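Local coordinates for protein ferredoxin CarAc (Pseudomonas resinovorans, PDB 7BUH) that carries electrons on a Rieske [2Fe-2S] cluster from the reductase CarAd to the terminal oxygenase CarAa of carbazole 1,9a-dioxygenase, at residues V8-A11 with S12-Q15; V22-V25 with G26-L30; V32-V35 with G36-F39. All coordinates share one frame; numbering follows the deposited sequence.

Overall arrangement
All three contacts are local turns on the six-stranded antiparallel sheet of the Rieske domain. Contact 1 is a 3-10 turn after strand 5-10, at the surface. Contacts 2 and 3 are beta hairpins that share strand 27-35, and they lie on opposite sides of the centre of the chain. Contact 2 is partly buried; contact 3 is a surface contact. Their chemistry differs. Contact 1 rests on backbone bonds and sulfur packing, contact 2 on an arginine gripping a carbonyl, contact 3 on a salt bridge and an arginine laid over a phenylalanine. Contacts 1 and 3 are neighbours, about 10 Å between centres. Val-22 of contact 2 packs against both Val-8 and Val-32.

Contact 1: residues V8-A11 with S12-Q15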
ATOM      1  N   VAL A   8      -0.855  -6.535  10.542  1.00 16.36           N
ATOM      2  CA  VAL A   8       0.173  -6.925   9.539  1.00 16.54           C
ATOM      3  C   VAL A   8       1.260  -7.734  10.227  1.00 17.00           C
ATOM      4  O   VAL A   8       1.467  -8.929   9.859  1.00 18.52           O
ATOM      5  CB  VAL A   8       0.710  -5.666   8.842  1.00 16.52           C
ATOM      6  CG1 VAL A   8       1.722  -5.978   7.759  1.00 18.92           C
ATOM      7  CG2 VAL A   8      -0.454  -4.891   8.279  1.00 16.54           C
ATOM      8  N   CYS A   9       1.989  -7.127  11.152  1.00 15.88           N
ATOM      9  CA  CYS A   9       3.167  -7.759  11.786  1.00 15.71           C
ATOM     10  C   CYS A   9       3.664  -6.842  12.886  1.00 15.42           C
ATOM     11  O   CYS A   9       3.174  -5.744  12.970  1.00 17.22           O
ATOM     12  CB  CYS A   9       4.304  -7.959  10.793  1.00 16.35           C
ATOM     13  SG  CYS A   9       4.797  -6.437   9.938  1.00 21.51           S
ATOM     14  N   ALA A  10       4.633  -7.287  13.666  1.00 15.59           N
ATOM     15  CA  ALA A  10       5.375  -6.418  14.586  1.00 14.63           C
ATOM     16  C   ALA A  10       6.133  -5.364  13.779  1.00 13.84           C
ATOM     17  O   ALA A  10       6.730  -5.724  12.749  1.00 15.24           O
ATOM     18  CB  ALA A  10       6.324  -7.245  15.416  1.00 16.11           C
ATOM     19  N   ALA A  11       6.150  -4.124  14.251  1.00 13.66           N
ATOM     20  CA  ALA A  11       6.945  -3.030  13.641  1.00 13.30           C
ATOM     21  C   ALA A  11       8.398  -3.464  13.511  1.00 14.23           C
ATOM     22  O   ALA A  11       8.996  -3.221  12.444  1.00 15.61           O
ATOM     23  CB  ALA A  11       6.804  -1.740  14.425  1.00 13.53           C
ATOM     24  N   SER A  12       8.934  -4.198  14.483  1.00 14.67           N
ATOM     25  CA  SER A  12      10.375  -4.581  14.456  1.00 17.06           C
ATOM     26  C   SER A  12      10.665  -5.675  13.400  1.00 18.11           C
ATOM     27  O   SER A  12      11.850  -5.890  13.060  1.00 18.50           O
ATOM     28  CB  SER A  12      10.804  -4.959  15.833  1.00 17.48           C
ATOM     29  OG  SER A  12      10.021  -6.024  16.331  1.00 18.15           O
ATOM     30  N   ASP A  13       9.619  -6.326  12.882  1.00 20.28           N
ATOM     31  CA  ASP A  13       9.679  -7.359  11.810  1.00 22.90           C
ATOM     32  C   ASP A  13       9.903  -6.701  10.448  1.00 20.45           C
ATOM     33  O   ASP A  13      10.218  -7.419   9.507  1.00 20.93           O
ATOM     34  CB  ASP A  13       8.364  -8.144  11.702  1.00 26.68           C
ATOM     35  CG  ASP A  13       8.152  -9.178  12.792  1.00 32.03           C
ATOM     36  OD1 ASP A  13       9.163  -9.602  13.364  1.00 31.11           O
ATOM     37  OD2 ASP A  13       6.955  -9.561  13.042  1.00 41.94           O
ATOM     38  N   MET A  14       9.720  -5.387  10.330  1.00 18.40           N
ATOM     39  CA  MET A  14       9.976  -4.673   9.051  1.00 18.29           C
ATOM     40  C   MET A  14      11.234  -3.820   9.182  1.00 17.14           C
ATOM     41  O   MET A  14      11.270  -2.897  10.018  1.00 16.27           O
ATOM     42  CB  MET A  14       8.775  -3.809   8.662  1.00 17.94           C
ATOM     43  CG  MET A  14       7.561  -4.632   8.276  1.00 19.18           C
ATOM     44  SD  MET A  14       6.275  -3.593   7.504  1.00 20.01           S
ATOM     45  CE  MET A  14       7.020  -3.173   5.925  1.00 19.44           C
ATOM     46  N   GLN A  15      12.245  -4.138   8.381  1.00 17.38           N
ATOM     47  CA  GLN A  15      13.446  -3.290   8.277  1.00 19.41           C
ATOM     48  C   GLN A  15      13.019  -2.060   7.492  1.00 18.00           C
ATOM     49  O   GLN A  15      12.146  -2.165   6.641  1.00 19.12           O
ATOM     50  CB  GLN A  15      14.605  -4.006   7.570  1.00 22.29           C
ATOM     51  CG  GLN A  15      15.240  -5.131   8.379  1.00 23.92           C
ATOM     52  CD  GLN A  15      15.907  -4.553   9.602  1.00 27.56           C
ATOM     53  OE1 GLN A  15      16.863  -3.786   9.506  1.00 30.73           O
ATOM     54  NE2 GLN A  15      15.360  -4.873  10.757  1.00 30.80           N
TER
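Ala-10 and Asp-13 meet where strand 5-10 of the Rieske domain runs into a short 3-10 turn. Two backbone bonds of the i to i+3 kind wind the turn. Asp-13 N donates to Ala-10 O at 3.0 Å, and Met-14 N donates to Ala-11 O with an N-H...O angle of 161°. In both, the donor sits above the carbonyl plane. The packed side is the one with the sulfurs. Cys-9 SG comes to 3.7 Å from Met-14 CG. Cys-9 chi1 is 55°, which sets the sulfur between its own backbone N and carbonyl carbon and turns it to the methionine. Met-14 is buried and also touches Arg-20 and Phe-39. The other side is looser and faces solvent. Ser-12 is exposed, and its OG comes no nearer to the CB of Ala-10 than 4.0 Å. Asp-13 is exposed as well, but its carboxylate folds back over the turn. Its CG lies beside its own backbone N (chi1 -76°), which brings OD2 back toward the strand. There OD2 lies 3.4 Å from Ala-10 CB and takes a weak, bent hydrogen bond of 3.3 Å from Ala-10 N.

Contact 2: residues V22-V25 with G26-L30; sequences VNRV and GAAPL
Arg-24 reaches from strand 18-24 to the carbonyl of Ala-28 on strand 27-35, across a beta hairpin. The type II turn runs from Arg-24 to Ala-27, and Ala-27 N donates to Arg-24 O at 2.8 Å. Gly-26 takes a positive phi there, and a CB on it would clash with Val-25 C. Farther from the turn, Val-22 and Leu-30 form a hydrogen-bonded antiparallel pair. Val-22 N reaches Leu-30 O at 2.8 Å, nearly straight at 175°. Near the turn, water 1 joins Arg-24 N to Ala-27 O.

The arginine side chain starts with CB at 3.9 Å from Ala-27 CB. CG passes 4.0 Å from Ala-28 O. CD lies 4.0 Å from Leu-30 CD1. The chain then bends at chi3 (-72°), turning the guanidinium to the opposite strand. NE and NH2 both donate to Ala-28 O, each at 2.8 Å, with the oxygen in the guanidinium plane. Over one face of the group lies Ala-27 CB, above its centre. Over the opposite face lies Leu-30 CD2, 3.5 Å from the plane and offset toward the rim. Leu-6 of strand 5-10 also touches the arginine.

A single carbonyl oxygen thus holds two N-H groups side-on, while an alanine and a leucine sandwich the plane. Together these probably fix the rotation of the guanidinium, and its positive charge would probably polarise the Ala-28 carbonyl.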
ATOM      1  N   VAL A  22      -0.415  -7.361   2.070  1.00 13.54           N
ATOM      2  CA  VAL A  22      -1.571  -7.686   2.936  1.00 14.36           C
ATOM      3  C   VAL A  22      -2.725  -8.149   2.048  1.00 14.74           C
ATOM      4  O   VAL A  22      -3.271  -7.349   1.244  1.00 11.75           O
ATOM      5  CB  VAL A  22      -1.975  -6.496   3.814  1.00 14.52           C
ATOM      6  CG1 VAL A  22      -3.191  -6.854   4.629  1.00 14.49           C
ATOM      7  CG2 VAL A  22      -0.820  -6.026   4.685  1.00 14.80           C
ATOM      8  N   ASN A  23      -3.107  -9.425   2.176  1.00 15.56           N
ATOM      9  CA  ASN A  23      -4.232  -9.955   1.368  1.00 17.10           C
ATOM     10  C   ASN A  23      -5.542  -9.748   2.135  1.00 19.12           C
ATOM     11  O   ASN A  23      -5.536  -9.852   3.386  1.00 21.43           O
ATOM     12  CB  ASN A  23      -3.975 -11.403   0.981  1.00 17.44           C
ATOM     13  CG  ASN A  23      -2.694 -11.556   0.203  1.00 16.58           C
ATOM     14  OD1 ASN A  23      -2.632 -11.204  -0.979  1.00 18.72           O
ATOM     15  ND2 ASN A  23      -1.661 -12.011   0.880  1.00 16.14           N
ATOM     16  N   ARG A  24      -6.604  -9.415   1.413  1.00 18.53           N
ATOM     17  CA  ARG A  24      -7.961  -9.188   1.972  1.00 22.65           C
ATOM     18  C   ARG A  24      -8.942 -10.125   1.262  1.00 24.95           C
ATOM     19  O   ARG A  24      -9.175  -9.962   0.044  1.00 24.86           O
ATOM     20  CB  ARG A  24      -8.383  -7.737   1.783  1.00 20.30           C
ATOM     21  CG  ARG A  24      -7.439  -6.738   2.442  1.00 19.61           C
ATOM     22  CD  ARG A  24      -8.028  -5.363   2.401  1.00 19.88           C
ATOM     23  NE  ARG A  24      -7.998  -4.845   1.051  1.00 19.74           N
ATOM     24  CZ  ARG A  24      -8.718  -3.821   0.599  1.00 21.07           C
ATOM     25  NH1 ARG A  24      -9.579  -3.202   1.382  1.00 21.42           N
ATOM     26  NH2 ARG A  24      -8.593  -3.426  -0.655  1.00 20.40           N
ATOM     27  N   VAL A  25      -9.489 -11.071   2.010  1.00 33.77           N
ATOM     28  CA  VAL A  25     -10.505 -12.035   1.500  1.00 38.82           C
ATOM     29  C   VAL A  25     -11.518 -11.233   0.679  1.00 33.55           C
ATOM     30  O   VAL A  25     -12.113 -10.311   1.247  1.00 35.09           O
ATOM     31  CB  VAL A  25     -11.148 -12.825   2.661  1.00 47.54           C
ATOM     32  CG1 VAL A  25     -10.236 -13.961   3.117  1.00 53.56           C
ATOM     33  CG2 VAL A  25     -11.518 -11.926   3.840  1.00 50.25           C
ATOM     34  N   GLY A  26     -11.581 -11.487  -0.636  1.00 33.97           N
ATOM     35  CA  GLY A  26     -12.574 -10.925  -1.574  1.00 32.84           C
ATOM     36  C   GLY A  26     -12.362  -9.452  -1.901  1.00 33.57           C
ATOM     37  O   GLY A  26     -13.303  -8.818  -2.452  1.00 31.62           O
ATOM     38  N   ALA A  27     -11.184  -8.889  -1.593  1.00 28.74           N
ATOM     39  CA  ALA A  27     -10.849  -7.491  -1.932  1.00 23.95           C
ATOM     40  C   ALA A  27      -9.396  -7.420  -2.432  1.00 19.93           C
ATOM     41  O   ALA A  27      -8.666  -8.447  -2.423  1.00 17.69           O
ATOM     42  CB  ALA A  27     -11.109  -6.557  -0.769  1.00 24.15           C
ATOM     43  N   ALA A  28      -9.043  -6.256  -2.935  1.00 17.51           N
ATOM     44  CA  ALA A  28      -7.727  -6.002  -3.559  1.00 18.71           C
ATOM     45  C   ALA A  28      -6.661  -6.058  -2.474  1.00 15.32           C
ATOM     46  O   ALA A  28      -6.885  -5.569  -1.361  1.00 14.82           O
ATOM     47  CB  ALA A  28      -7.731  -4.652  -4.207  1.00 18.13           C
ATOM     48  N   PRO A  29      -5.470  -6.587  -2.785  1.00 12.98           N
ATOM     49  CA  PRO A  29      -4.379  -6.620  -1.819  1.00 11.94           C
ATOM     50  C   PRO A  29      -3.801  -5.214  -1.610  1.00 10.82           C
ATOM     51  O   PRO A  29      -3.921  -4.348  -2.460  1.00 10.96           O
ATOM     52  CB  PRO A  29      -3.388  -7.577  -2.465  1.00 12.60           C
ATOM     53  CG  PRO A  29      -3.644  -7.380  -3.921  1.00 12.71           C
ATOM     54  CD  PRO A  29      -5.137  -7.307  -4.019  1.00 13.01           C
ATOM     55  N   LEU A  30      -3.243  -5.021  -0.422  1.00 11.07           N
ATOM     56  CA  LEU A  30      -2.532  -3.777  -0.028  1.00 11.37           C
ATOM     57  C   LEU A  30      -1.028  -4.063   0.081  1.00 10.90           C
ATOM     58  O   LEU A  30      -0.614  -5.214   0.297  1.00 10.45           O
ATOM     59  CB  LEU A  30      -3.093  -3.264   1.300  1.00 11.83           C
ATOM     60  CG  LEU A  30      -4.618  -3.144   1.353  1.00 12.41           C
ATOM     61  CD1 LEU A  30      -5.089  -2.722   2.733  1.00 13.62           C
ATOM     62  CD2 LEU A  30      -5.128  -2.193   0.287  1.00 13.05           C
TER
HETATM   63  O   HOH W   1      -6.298  -9.162  -1.362  1.00 14.66           O

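Contact 3: residues V32-V35 with G36-F39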
ATOM      1  N   VAL A  32       2.159  -2.535   2.397  1.00  9.92           N
ATOM      2  CA  VAL A  32       2.564  -1.703   3.555  1.00 10.96           C
ATOM      3  C   VAL A  32       4.071  -1.468   3.464  1.00 10.70           C
ATOM      4  O   VAL A  32       4.837  -2.454   3.313  1.00 12.11           O
ATOM      5  CB  VAL A  32       2.180  -2.382   4.875  1.00 11.89           C
ATOM      6  CG1 VAL A  32       2.644  -1.579   6.057  1.00 12.69           C
ATOM      7  CG2 VAL A  32       0.685  -2.594   4.922  1.00 13.14           C
ATOM      8  N   TYR A  33       4.491  -0.213   3.529  1.00 11.58           N
ATOM      9  CA  TYR A  33       5.900   0.191   3.300  1.00 11.60           C
ATOM     10  C   TYR A  33       6.450   0.773   4.591  1.00 12.17           C
ATOM     11  O   TYR A  33       5.720   1.533   5.223  1.00 11.46           O
ATOM     12  CB  TYR A  33       5.994   1.272   2.223  1.00 11.31           C
ATOM     13  CG  TYR A  33       5.192   1.023   0.982  1.00 10.78           C
ATOM     14  CD1 TYR A  33       3.878   1.434   0.862  1.00 10.19           C
ATOM     15  CD2 TYR A  33       5.769   0.415  -0.110  1.00 10.71           C
ATOM     16  CE1 TYR A  33       3.141   1.238  -0.292  1.00 10.00           C
ATOM     17  CE2 TYR A  33       5.048   0.213  -1.274  1.00 10.64           C
ATOM     18  CZ  TYR A  33       3.731   0.612  -1.369  1.00 10.82           C
ATOM     19  OH  TYR A  33       3.071   0.426  -2.553  1.00 11.73           O
ATOM     20  N   ARG A  34       7.665   0.372   4.983  1.00 12.13           N
ATOM     21  CA  ARG A  34       8.404   1.043   6.066  1.00 12.14           C
ATOM     22  C   ARG A  34       9.444   1.926   5.376  1.00 12.27           C
ATOM     23  O   ARG A  34      10.353   1.381   4.717  1.00 12.50           O
ATOM     24  CB  ARG A  34       9.069   0.069   7.034  1.00 12.21           C
ATOM     25  CG  ARG A  34       9.740   0.822   8.174  1.00 12.75           C
ATOM     26  CD  ARG A  34      10.410  -0.059   9.210  1.00 14.55           C
ATOM     27  NE  ARG A  34      11.023   0.760  10.238  1.00 14.84           N
ATOM     28  CZ  ARG A  34      11.146   0.428  11.527  1.00 16.32           C
ATOM     29  NH1 ARG A  34      10.616  -0.689  11.994  1.00 15.78           N
ATOM     30  NH2 ARG A  34      11.716   1.282  12.369  1.00 16.64           N
ATOM     31  N   VAL A  35       9.258   3.234   5.472  1.00 12.28           N
ATOM     32  CA  VAL A  35      10.202   4.230   4.920  1.00 13.08           C
ATOM     33  C   VAL A  35      10.892   4.842   6.129  1.00 12.97           C
ATOM     34  O   VAL A  35      10.210   5.586   6.869  1.00 12.28           O
ATOM     35  CB  VAL A  35       9.480   5.249   4.027  1.00 13.82           C
ATOM     36  CG1 VAL A  35      10.432   6.301   3.502  1.00 14.22           C
ATOM     37  CG2 VAL A  35       8.767   4.513   2.888  1.00 14.51           C
ATOM     38  N   GLY A  36      12.148   4.441   6.360  1.00 13.50           N
ATOM     39  CA  GLY A  36      12.887   4.802   7.593  1.00 13.87           C
ATOM     40  C   GLY A  36      12.096   4.340   8.797  1.00 13.24           C
ATOM     41  O   GLY A  36      11.906   3.115   8.901  1.00 13.26           O
ATOM     42  N   ASP A  37      11.553   5.259   9.598  1.00 13.50           N
ATOM     43  CA  ASP A  37      10.775   4.894  10.815  1.00 15.28           C
ATOM     44  C   ASP A  37       9.319   5.318  10.675  1.00 14.47           C
ATOM     45  O   ASP A  37       8.697   5.590  11.697  1.00 16.37           O
ATOM     46  CB  ASP A  37      11.392   5.514  12.073  1.00 17.76           C
ATOM     47  CG  ASP A  37      12.797   5.019  12.321  1.00 19.87           C
ATOM     48  OD1 ASP A  37      13.035   3.791  12.125  1.00 20.20           O
ATOM     49  OD2 ASP A  37      13.655   5.866  12.672  1.00 20.21           O
ATOM     50  N   GLN A  38       8.783   5.350   9.449  1.00 14.13           N
ATOM     51  CA  GLN A  38       7.370   5.679   9.200  1.00 13.49           C
ATOM     52  C   GLN A  38       6.802   4.581   8.302  1.00 12.29           C
ATOM     53  O   GLN A  38       7.559   3.921   7.580  1.00 12.79           O
ATOM     54  CB  GLN A  38       7.178   7.067   8.584  1.00 15.07           C
ATOM     55  CG  GLN A  38       7.715   8.193   9.457  1.00 16.93           C
ATOM     56  CD  GLN A  38       7.754   9.510   8.710  1.00 19.89           C
ATOM     57  OE1 GLN A  38       7.525   9.580   7.503  1.00 24.88           O
ATOM     58  NE2 GLN A  38       8.023  10.583   9.435  1.00 20.23           N
ATOM     59  N   PHE A  39       5.510   4.381   8.430  1.00 11.41           N
ATOM     60  CA  PHE A  39       4.739   3.333   7.719  1.00 10.94           C
ATOM     61  C   PHE A  39       3.675   3.985   6.853  1.00 10.86           C
ATOM     62  O   PHE A  39       2.997   4.912   7.330  1.00 10.05           O
ATOM     63  CB  PHE A  39       4.113   2.361   8.724  1.00 11.59           C
ATOM     64  CG  PHE A  39       5.127   1.566   9.495  1.00 12.14           C
ATOM     65  CD1 PHE A  39       5.668   2.064  10.678  1.00 12.94           C
ATOM     66  CD2 PHE A  39       5.553   0.333   9.010  1.00 12.83           C
ATOM     67  CE1 PHE A  39       6.607   1.311  11.384  1.00 13.16           C
ATOM     68  CE2 PHE A  39       6.469  -0.424   9.730  1.00 13.40           C
ATOM     69  CZ  PHE A  39       7.010   0.094  10.897  1.00 13.36           C
TER
HETATM   70  O   HOH W   2      10.460   8.408   6.683  1.00 19.26           O
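The side chains of Arg-34 and Asp-37 run alongside each other at the tip of a beta hairpin. The polar bonds come first. Arg-34 NH2 forms a salt bridge with Asp-37 OD1 at 2.8 Å, meeting it on the anti side of the carboxylate. The guanidinium and carboxylate planes are 74° apart. Arg-34 NE donates to Gly-36 O, also at 2.8 Å and in the carbonyl plane. Both acceptors lie in the guanidinium plane, so the two bonds hold the group along one edge. NH1 makes a weak hydrogen bond to Met-14 O.

The apolar contact is with Phe-39. Arg-34 CG stands over the ring face in a CH-pi contact, 4.2 Å from the Phe-39 ring centroid. The arginine chain is extended from CG to NE, with CG anti to the backbone N (chi1 -176°). This carries it across the ring and on to the turn. With an alanine here, Asp-37 and the Gly-36 carbonyl would probably lose their partner, and the Phe-39 ring would lose the methylene that lies over its face.

Backbone bonds close the hairpin. Val-35 N donates to Gln-38 O at 2.8 Å, and Gln-38 N donates to Val-35 O at 3.0 Å. Phe-39 CA makes a CA-H...O contact of 3.2 Å with Tyr-33 O. Water 2 donates to Val-35 O and weakly to Gln-38 OE1, which also bonds Tyr-40 OH.

This is a beta hairpin with a two-residue loop, Gly-36 and Asp-37, in a type II' turn, joining neighbouring strands 27-35 and 38-43 of the Rieske domain sheet.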